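Local structure of cobalamin biosynthesis protein CobN (Mycobacterium tuberculosis, 7C6O) at residues A765-Q768 / A769-W772; D51-S54 / A55-G59; R449-A452 / K453-R456. The protein is the large subunit of cobaltochelatase, the enzyme that inserts cobalt into the corrin ring during cobalamin biosynthesis, and probably carries the catalytic site. All coordinates share one frame; numbering follows the deposited sequence.

Contact 1 of 3, residues A765-Q768 / A769-W772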
ATOM      1  N   ALA A 765      -1.729  35.140   3.582  1.00 25.48           N
ATOM      2  CA  ALA A 765      -2.358  35.691   4.778  1.00 27.99           C
ATOM      3  C   ALA A 765      -3.431  36.709   4.413  1.00 30.33           C
ATOM      4  O   ALA A 765      -4.459  36.809   5.092  1.00 31.02           O
ATOM      5  CB  ALA A 765      -1.305  36.324   5.685  1.00 28.53           C
ATOM      6  N   ALA A 766      -3.210  37.470   3.339  1.00 32.35           N
ATOM      7  CA  ALA A 766      -4.224  38.416   2.886  1.00 35.56           C
ATOM      8  C   ALA A 766      -5.424  37.690   2.295  1.00 36.19           C
ATOM      9  O   ALA A 766      -6.574  38.071   2.548  1.00 38.34           O
ATOM     10  CB  ALA A 766      -3.623  39.385   1.871  1.00 35.38           C
ATOM     11  N   LEU A 767      -5.178  36.640   1.506  1.00 34.37           N
ATOM     12  CA  LEU A 767      -6.275  35.848   0.962  1.00 31.61           C
ATOM     13  C   LEU A 767      -7.080  35.193   2.076  1.00 31.70           C
ATOM     14  O   LEU A 767      -8.315  35.141   2.016  1.00 30.52           O
ATOM     15  CB  LEU A 767      -5.734  34.791  -0.001  1.00 29.19           C
ATOM     16  CG  LEU A 767      -6.775  33.902  -0.684  1.00 28.33           C
ATOM     17  CD1 LEU A 767      -7.699  34.746  -1.550  1.00 28.51           C
ATOM     18  CD2 LEU A 767      -6.102  32.816  -1.508  1.00 27.17           C
ATOM     19  N   GLN A 768      -6.394  34.688   3.105  1.00 31.19           N
ATOM     20  CA  GLN A 768      -7.089  34.120   4.255  1.00 32.99           C
ATOM     21  C   GLN A 768      -7.966  35.163   4.937  1.00 35.66           C
ATOM     22  O   GLN A 768      -9.074  34.854   5.391  1.00 33.93           O
ATOM     23  CB  GLN A 768      -6.073  33.545   5.241  1.00 30.49           C
ATOM     24  CG  GLN A 768      -6.690  32.907   6.468  1.00 30.31           C
ATOM     25  CD  GLN A 768      -5.645  32.406   7.443  1.00 29.79           C
ATOM     26  OE1 GLN A 768      -4.730  33.140   7.821  1.00 30.99           O
ATOM     27  NE2 GLN A 768      -5.770  31.148   7.852  1.00 25.81           N
ATOM     28  N   ALA A 769      -7.488  36.409   5.008  1.00 37.83           N
ATOM     29  CA  ALA A 769      -8.240  37.469   5.673  1.00 38.33           C
ATOM     30  C   ALA A 769      -9.540  37.806   4.955  1.00 37.21           C
ATOM     31  O   ALA A 769     -10.450  38.357   5.580  1.00 38.28           O
ATOM     32  CB  ALA A 769      -7.375  38.723   5.803  1.00 38.90           C
ATOM     33  N   THR A 770      -9.648  37.497   3.664  1.00 36.75           N
ATOM     34  CA  THR A 770     -10.880  37.707   2.917  1.00 35.78           C
ATOM     35  C   THR A 770     -11.831  36.521   3.011  1.00 34.08           C
ATOM     36  O   THR A 770     -12.857  36.510   2.324  1.00 34.58           O
ATOM     37  CB  THR A 770     -10.575  37.983   1.443  1.00 35.07           C
ATOM     38  OG1 THR A 770     -10.179  36.761   0.801  1.00 34.00           O
ATOM     39  CG2 THR A 770      -9.460  39.007   1.308  1.00 30.46           C
ATOM     40  N   GLY A 771     -11.517  35.530   3.839  1.00 32.72           N
ATOM     41  CA  GLY A 771     -12.287  34.304   3.832  1.00 31.71           C
ATOM     42  C   GLY A 771     -12.010  33.437   2.626  1.00 31.55           C
ATOM     43  O   GLY A 771     -12.909  32.730   2.159  1.00 31.79           O
ATOM     44  N   TRP A 772     -10.783  33.486   2.102  1.00 31.65           N
ATOM     45  CA  TRP A 772     -10.382  32.703   0.932  1.00 30.78           C
ATOM     46  C   TRP A 772     -11.286  32.990  -0.267  1.00 32.53           C
ATOM     47  O   TRP A 772     -11.716  32.080  -0.980  1.00 30.98           O
ATOM     48  CB  TRP A 772     -10.351  31.208   1.257  1.00 26.69           C
ATOM     49  CG  TRP A 772      -9.476  30.884   2.432  1.00 25.92           C
ATOM     50  CD1 TRP A 772      -9.880  30.640   3.713  1.00 25.57           C
ATOM     51  CD2 TRP A 772      -8.047  30.781   2.436  1.00 26.69           C
ATOM     52  NE1 TRP A 772      -8.792  30.382   4.512  1.00 25.16           N
ATOM     53  CE2 TRP A 772      -7.655  30.465   3.752  1.00 23.51           C
ATOM     54  CE3 TRP A 772      -7.062  30.920   1.453  1.00 27.51           C
ATOM     55  CZ2 TRP A 772      -6.321  30.284   4.110  1.00 23.76           C
ATOM     56  CZ3 TRP A 772      -5.738  30.741   1.810  1.00 25.23           C
ATOM     57  CH2 TRP A 772      -5.379  30.427   3.128  1.00 23.03           C
TER
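The indole of Trp772 lays one face over Gln768 and meets Leu767 at its edge. Gln768 CA stands over the centre of the ring system. Gln768 CB makes a CH-pi contact, 3.9 Å from the centroid of the six-membered ring of Trp772. Leu767 comes in near the ring plane, with its CD2 3.6 Å from Trp772 CE3. The Gln768 chain runs alongside the indole, and its amide plane is 65° from the ring plane. CG anti to the backbone N (chi1 -179°) and an extended chain carry the amide out to Glu713 and Gly710 O, which hold NE2.

The backbone brings the ring here. Trp772 N donates to Leu767 O at 3.0 Å, and Gly771 N donates to Gln768 O, also at 3.0 Å. This is a Schellman motif, with Gly771 at positive phi as the C-prime residue. Leu767 O is gripped by two further donors. Thr770 OG1 donates to Leu767 O at 2.8 Å, and Thr770 N bonds Leu767 O at 3.2 Å from above the carbonyl plane. The Thr770 hydroxyl also bonds Asp773 N, just past the turn.

The motif closes helix 750-769 near the protein surface. Trp772 and Gln768 rest on helix 710-722. Leu767 packs on helices 776-780 and 784-801, and Trp772 also reaches the latter through Ile798.

Contact 2 of 3, residues D51-S54 / A55-G59; sequences DLIS and ARSSG
Ala55 packs against the carbonyls of the preceding turn, in the tight part of this helix. Ala55 CB lies 3.5 Å from Leu52 O, and Ala55 N donates to Asp51 O at 2.9 Å. The next two bonds are similar. Arg56 N binds Leu52 O at 3.0 Å. Ser57 N binds Ile53 O at 2.8 Å, with an N-H...O angle of 163°. Ser54 OG bonds Thr50 O and Leu201 O, two acceptors that must share its one proton. Asp51 OD2 is held by Ser46 OG and a salt bridge to Arg88.

The side of Arg56 and Ser57 is looser and partly exposed. There Arg56 lies alongside buried Ile53, pointing the same way. Their side chains touch lightly, with Ile53 CG2 3.8 Å from Arg56 NH2. Arg56 leaves the helix extended and then bends at chi3 (70°). This brings its guanidinium back beside Ile53, and NH1 forms a salt bridge with Asp332. Ser57 OG bonds Ala202 O.

The helix also slackens at its C-terminal end. Ser58 N reaches Ser54 O through a weak bond. The Ser58 hydroxyl adds a bond of its own: chi1 of 76° turns it back along the helix, and Ser58 OG donates to Ala55 O at 2.7 Å. Gly59 then leaves helical geometry with positive phi and is exposed.

Leu52 and Ala55 face strands 42-46 and 62-65. Residues 51-59 make up most of helix 49-58 and its exit, in the beta-alpha-beta unit strand 42-46, helix 49-58, strand 62-65. The four-stranded parallel sheet has order 2-1-3-4, consistent with a flavodoxin-like alpha/beta domain.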
ATOM      1  N   ASP A  51     -20.968 -20.465 -26.418  1.00 16.49           N
ATOM      2  CA  ASP A  51     -21.849 -21.337 -27.195  1.00 17.83           C
ATOM      3  C   ASP A  51     -21.677 -22.793 -26.786  1.00 18.11           C
ATOM      4  O   ASP A  51     -22.660 -23.508 -26.551  1.00 18.08           O
ATOM      5  CB  ASP A  51     -21.561 -21.189 -28.692  1.00 15.74           C
ATOM      6  CG  ASP A  51     -21.925 -19.824 -29.237  1.00 20.05           C
ATOM      7  OD1 ASP A  51     -22.586 -19.041 -28.524  1.00 19.09           O
ATOM      8  OD2 ASP A  51     -21.542 -19.536 -30.393  1.00 17.91           O
ATOM      9  N   LEU A  52     -20.426 -23.251 -26.703  1.00 16.11           N
ATOM     10  CA  LEU A  52     -20.166 -24.660 -26.427  1.00 17.28           C
ATOM     11  C   LEU A  52     -20.603 -25.037 -25.018  1.00 16.26           C
ATOM     12  O   LEU A  52     -21.123 -26.137 -24.798  1.00 15.62           O
ATOM     13  CB  LEU A  52     -18.682 -24.964 -26.635  1.00 17.36           C
ATOM     14  CG  LEU A  52     -18.098 -24.462 -27.958  1.00 18.48           C
ATOM     15  CD1 LEU A  52     -16.646 -24.899 -28.124  1.00 18.69           C
ATOM     16  CD2 LEU A  52     -18.941 -24.926 -29.140  1.00 17.13           C
ATOM     17  N   ILE A  53     -20.406 -24.137 -24.053  1.00 16.25           N
ATOM     18  CA  ILE A  53     -20.835 -24.415 -22.687  1.00 19.10           C
ATOM     19  C   ILE A  53     -22.356 -24.414 -22.600  1.00 18.31           C
ATOM     20  O   ILE A  53     -22.953 -25.256 -21.917  1.00 20.51           O
ATOM     21  CB  ILE A  53     -20.200 -23.407 -21.712  1.00 17.46           C
ATOM     22  CG1 ILE A  53     -18.673 -23.520 -21.763  1.00 20.31           C
ATOM     23  CG2 ILE A  53     -20.698 -23.644 -20.293  1.00 18.59           C
ATOM     24  CD1 ILE A  53     -17.951 -22.468 -20.949  1.00 24.39           C
ATOM     25  N   SER A  54     -23.008 -23.477 -23.296  1.00 17.46           N
ATOM     26  CA  SER A  54     -24.467 -23.477 -23.363  1.00 18.18           C
ATOM     27  C   SER A  54     -24.988 -24.780 -23.950  1.00 18.62           C
ATOM     28  O   SER A  54     -25.994 -25.325 -23.480  1.00 19.63           O
ATOM     29  CB  SER A  54     -24.959 -22.290 -24.194  1.00 16.13           C
ATOM     30  OG  SER A  54     -24.658 -21.054 -23.569  1.00 17.52           O
ATOM     31  N   ALA A  55     -24.323 -25.289 -24.990  1.00 18.25           N
ATOM     32  CA  ALA A  55     -24.719 -26.570 -25.566  1.00 18.34           C
ATOM     33  C   ALA A  55     -24.541 -27.701 -24.562  1.00 20.22           C
ATOM     34  O   ALA A  55     -25.393 -28.591 -24.460  1.00 19.46           O
ATOM     35  CB  ALA A  55     -23.913 -26.843 -26.836  1.00 17.09           C
ATOM     36  N   ARG A  56     -23.439 -27.677 -23.806  1.00 21.59           N
ATOM     37  CA  ARG A  56     -23.235 -28.673 -22.760  1.00 22.49           C
ATOM     38  C   ARG A  56     -24.307 -28.567 -21.683  1.00 23.46           C
ATOM     39  O   ARG A  56     -24.862 -29.582 -21.247  1.00 28.46           O
ATOM     40  CB  ARG A  56     -21.842 -28.513 -22.147  1.00 22.71           C
ATOM     41  CG  ARG A  56     -21.501 -29.551 -21.086  1.00 23.46           C
ATOM     42  CD  ARG A  56     -20.102 -29.333 -20.535  1.00 26.78           C
ATOM     43  NE  ARG A  56     -20.017 -28.124 -19.719  1.00 31.47           N
ATOM     44  CZ  ARG A  56     -18.886 -27.629 -19.230  1.00 34.30           C
ATOM     45  NH1 ARG A  56     -17.733 -28.236 -19.476  1.00 36.04           N
ATOM     46  NH2 ARG A  56     -18.905 -26.525 -18.495  1.00 35.60           N
ATOM     47  N   SER A  57     -24.620 -27.343 -21.249  1.00 21.02           N
ATOM     48  CA  SER A  57     -25.642 -27.141 -20.228  1.00 22.76           C
ATOM     49  C   SER A  57     -27.033 -27.549 -20.700  1.00 24.83           C
ATOM     50  O   SER A  57     -27.887 -27.859 -19.861  1.00 22.81           O
ATOM     51  CB  SER A  57     -25.665 -25.675 -19.786  1.00 23.53           C
ATOM     52  OG  SER A  57     -24.460 -25.303 -19.135  1.00 24.03           O
ATOM     53  N   SER A  58     -27.281 -27.562 -22.014  1.00 22.71           N
ATOM     54  CA  SER A  58     -28.630 -27.799 -22.518  1.00 20.10           C
ATOM     55  C   SER A  58     -29.093 -29.230 -22.277  1.00 20.31           C
ATOM     56  O   SER A  58     -30.301 -29.483 -22.204  1.00 21.00           O
ATOM     57  CB  SER A  58     -28.701 -27.485 -24.013  1.00 18.15           C
ATOM     58  OG  SER A  58     -28.107 -28.527 -24.772  1.00 16.72           O
ATOM     59  N   GLY A  59     -28.164 -30.175 -22.165  1.00 22.50           N
ATOM     60  CA  GLY A  59     -28.525 -31.567 -22.023  1.00 22.05           C
ATOM     61  C   GLY A  59     -28.914 -32.256 -23.310  1.00 25.13           C
ATOM     62  O   GLY A  59     -29.178 -33.465 -23.289  1.00 25.59           O
TER

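Contact 3 of 3, residues R449-A452 / K453-R456; sequences RVSA and KEYR
Lys453 opens 453-456 beside the hydroxyl of Ser451, with Lys453 CB 3.9 Å from Ser451 OG. Its chain then bends at chi2 and chi4 and leads away from the strand. The ammonium group pairs with Asp457, one turn further along the helix.

Glu454 makes the main polar contact. Glu454 N donates to Ser451 OG at 3.0 Å, and the N-H...O angle of 171° makes the bond nearly straight. The first torsion of Ser451 (chi1 96°) is displaced from the usual staggered position. The Glu454 side chain turns back over the same hydroxyl. With CG beside its own backbone N (chi1 -61°), Glu454 CG comes within 3.3 Å of Ser451 OG. The carboxylate continues past it to Ser544, which binds OE2.

Tyr455 takes the next bond. Tyr455 N donates to Ser451 O at 3.0 Å, in the carbonyl plane. Ser451 therefore serves the helix start with both its side chain and its backbone. Tyr455 CB also lies 4.2 Å from Val450 CG1, a light apolar touch. The phenol points away from the strand; its hydroxyl bonds His530 ND1, and the two rings meet roughly perpendicular to each other.

Arg456 closes the first turn. Arg456 N binds Ala452 O at 2.9 Å, and Arg456 CB sits 3.3 Å from Ala452 O as well.

On the strand side, backbone bonds join Val450 to Ile493 and Ala452 to Gly491, so the chain stays tied to the sheet up to the turn. The arrangement is a serine N-cap at a direct strand-to-helix junction, where strand 448-451 runs into helix 452-459.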
ATOM      1  N   ARG A 449     -11.159 -13.574  30.626  1.00 31.78           N
ATOM      2  CA  ARG A 449     -10.632 -14.928  30.739  1.00 33.73           C
ATOM      3  C   ARG A 449     -11.378 -15.828  29.766  1.00 31.74           C
ATOM      4  O   ARG A 449     -12.607 -15.943  29.840  1.00 31.66           O
ATOM      5  CB  ARG A 449     -10.763 -15.444  32.176  1.00 39.18           C
ATOM      6  CG  ARG A 449     -10.363 -14.413  33.225  1.00 43.82           C
ATOM      7  CD  ARG A 449     -10.598 -14.913  34.634  1.00 47.95           C
ATOM      8  NE  ARG A 449      -9.579 -15.870  35.047  1.00 51.43           N
ATOM      9  CZ  ARG A 449      -8.449 -15.536  35.661  1.00 51.19           C
ATOM     10  NH1 ARG A 449      -8.193 -14.266  35.939  1.00 52.32           N
ATOM     11  NH2 ARG A 449      -7.578 -16.473  35.999  1.00 51.49           N
ATOM     12  N   VAL A 450     -10.641 -16.450  28.849  1.00 29.03           N
ATOM     13  CA  VAL A 450     -11.192 -17.400  27.887  1.00 25.80           C
ATOM     14  C   VAL A 450     -10.791 -18.799  28.325  1.00 26.91           C
ATOM     15  O   VAL A 450      -9.601 -19.076  28.521  1.00 27.86           O
ATOM     16  CB  VAL A 450     -10.700 -17.113  26.457  1.00 23.67           C
ATOM     17  CG1 VAL A 450     -11.205 -18.183  25.497  1.00 22.58           C
ATOM     18  CG2 VAL A 450     -11.149 -15.733  26.005  1.00 25.49           C
ATOM     19  N   SER A 451     -11.777 -19.681  28.478  1.00 28.59           N
ATOM     20  CA  SER A 451     -11.489 -21.038  28.915  1.00 28.69           C
ATOM     21  C   SER A 451     -10.708 -21.784  27.840  1.00 27.66           C
ATOM     22  O   SER A 451     -10.950 -21.613  26.641  1.00 26.28           O
ATOM     23  CB  SER A 451     -12.781 -21.787  29.245  1.00 30.60           C
ATOM     24  OG  SER A 451     -13.219 -22.574  28.153  1.00 29.46           O
ATOM     25  N   ALA A 452      -9.753 -22.607  28.282  1.00 29.54           N
ATOM     26  CA  ALA A 452      -8.953 -23.387  27.343  1.00 27.10           C
ATOM     27  C   ALA A 452      -9.818 -24.324  26.513  1.00 24.81           C
ATOM     28  O   ALA A 452      -9.505 -24.585  25.346  1.00 23.12           O
ATOM     29  CB  ALA A 452      -7.887 -24.181  28.097  1.00 26.18           C
ATOM     30  N   LYS A 453     -10.908 -24.831  27.093  1.00 24.41           N
ATOM     31  CA  LYS A 453     -11.791 -25.735  26.364  1.00 26.80           C
ATOM     32  C   LYS A 453     -12.461 -25.026  25.193  1.00 24.85           C
ATOM     33  O   LYS A 453     -12.482 -25.542  24.069  1.00 23.32           O
ATOM     34  CB  LYS A 453     -12.835 -26.319  27.318  1.00 30.38           C
ATOM     35  CG  LYS A 453     -13.894 -27.178  26.650  1.00 33.82           C
ATOM     36  CD  LYS A 453     -13.275 -28.339  25.891  1.00 38.13           C
ATOM     37  CE  LYS A 453     -14.309 -29.413  25.597  1.00 43.15           C
ATOM     38  NZ  LYS A 453     -15.546 -28.838  25.000  1.00 45.31           N
ATOM     39  N   GLU A 454     -13.019 -23.838  25.438  1.00 24.17           N
ATOM     40  CA  GLU A 454     -13.674 -23.105  24.360  1.00 23.76           C
ATOM     41  C   GLU A 454     -12.667 -22.651  23.313  1.00 18.78           C
ATOM     42  O   GLU A 454     -12.967 -22.656  22.114  1.00 19.74           O
ATOM     43  CB  GLU A 454     -14.438 -21.906  24.921  1.00 26.82           C
ATOM     44  CG  GLU A 454     -15.541 -22.275  25.895  1.00 32.39           C
ATOM     45  CD  GLU A 454     -16.411 -21.088  26.251  1.00 37.04           C
ATOM     46  OE1 GLU A 454     -16.670 -20.255  25.360  1.00 38.78           O
ATOM     47  OE2 GLU A 454     -16.830 -20.985  27.422  1.00 41.16           O
ATOM     48  N   TYR A 455     -11.469 -22.251  23.746  1.00 16.92           N
ATOM     49  CA  TYR A 455     -10.442 -21.865  22.786  1.00 17.63           C
ATOM     50  C   TYR A 455     -10.063 -23.042  21.897  1.00 17.25           C
ATOM     51  O   TYR A 455      -9.976 -22.908  20.671  1.00 17.52           O
ATOM     52  CB  TYR A 455      -9.205 -21.318  23.501  1.00 16.81           C
ATOM     53  CG  TYR A 455      -8.078 -21.058  22.531  1.00 18.83           C
ATOM     54  CD1 TYR A 455      -8.078 -19.923  21.730  1.00 18.75           C
ATOM     55  CD2 TYR A 455      -7.038 -21.969  22.380  1.00 18.76           C
ATOM     56  CE1 TYR A 455      -7.066 -19.690  20.819  1.00 18.27           C
ATOM     57  CE2 TYR A 455      -6.020 -21.744  21.470  1.00 16.52           C
ATOM     58  CZ  TYR A 455      -6.038 -20.602  20.695  1.00 15.69           C
ATOM     59  OH  TYR A 455      -5.031 -20.367  19.785  1.00 16.54           O
ATOM     60  N   ARG A 456      -9.832 -24.210  22.505  1.00 17.69           N
ATOM     61  CA  ARG A 456      -9.464 -25.390  21.730  1.00 20.36           C
ATOM     62  C   ARG A 456     -10.575 -25.792  20.768  1.00 18.92           C
ATOM     63  O   ARG A 456     -10.303 -26.220  19.640  1.00 18.69           O
ATOM     64  CB  ARG A 456      -9.123 -26.549  22.668  1.00 23.88           C
ATOM     65  CG  ARG A 456      -8.585 -27.779  21.956  1.00 24.95           C
ATOM     66  CD  ARG A 456      -8.317 -28.901  22.937  1.00 24.84           C
ATOM     67  NE  ARG A 456      -9.550 -29.507  23.430  1.00 25.53           N
ATOM     68  CZ  ARG A 456      -9.699 -29.989  24.659  1.00 31.80           C
ATOM     69  NH1 ARG A 456      -8.695 -29.917  25.524  1.00 33.65           N
ATOM     70  NH2 ARG A 456     -10.852 -30.533  25.028  1.00 35.20           N
TER

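In the fold
The three contacts are all local and lie far apart; even the nearest pair, contacts 2 and 3, have nearest atoms about 39 Å from each other. They share no helix or strand. Contact 2 is the buried one, within a helix packed on a parallel sheet, and regular backbone bonds dominate it. Contact 1 is at the surface and contact 3 is partly buried. Both mark a helix end, one C-terminal and one N-terminal, with different acceptors: carbonyls in contact 1, a serine hydroxyl and carbonyls in contact 3. Contacts 1 and 2 both have a hydroxyl donating to a helix carbonyl near the C-terminus; in contact 3 the hydroxyl accepts.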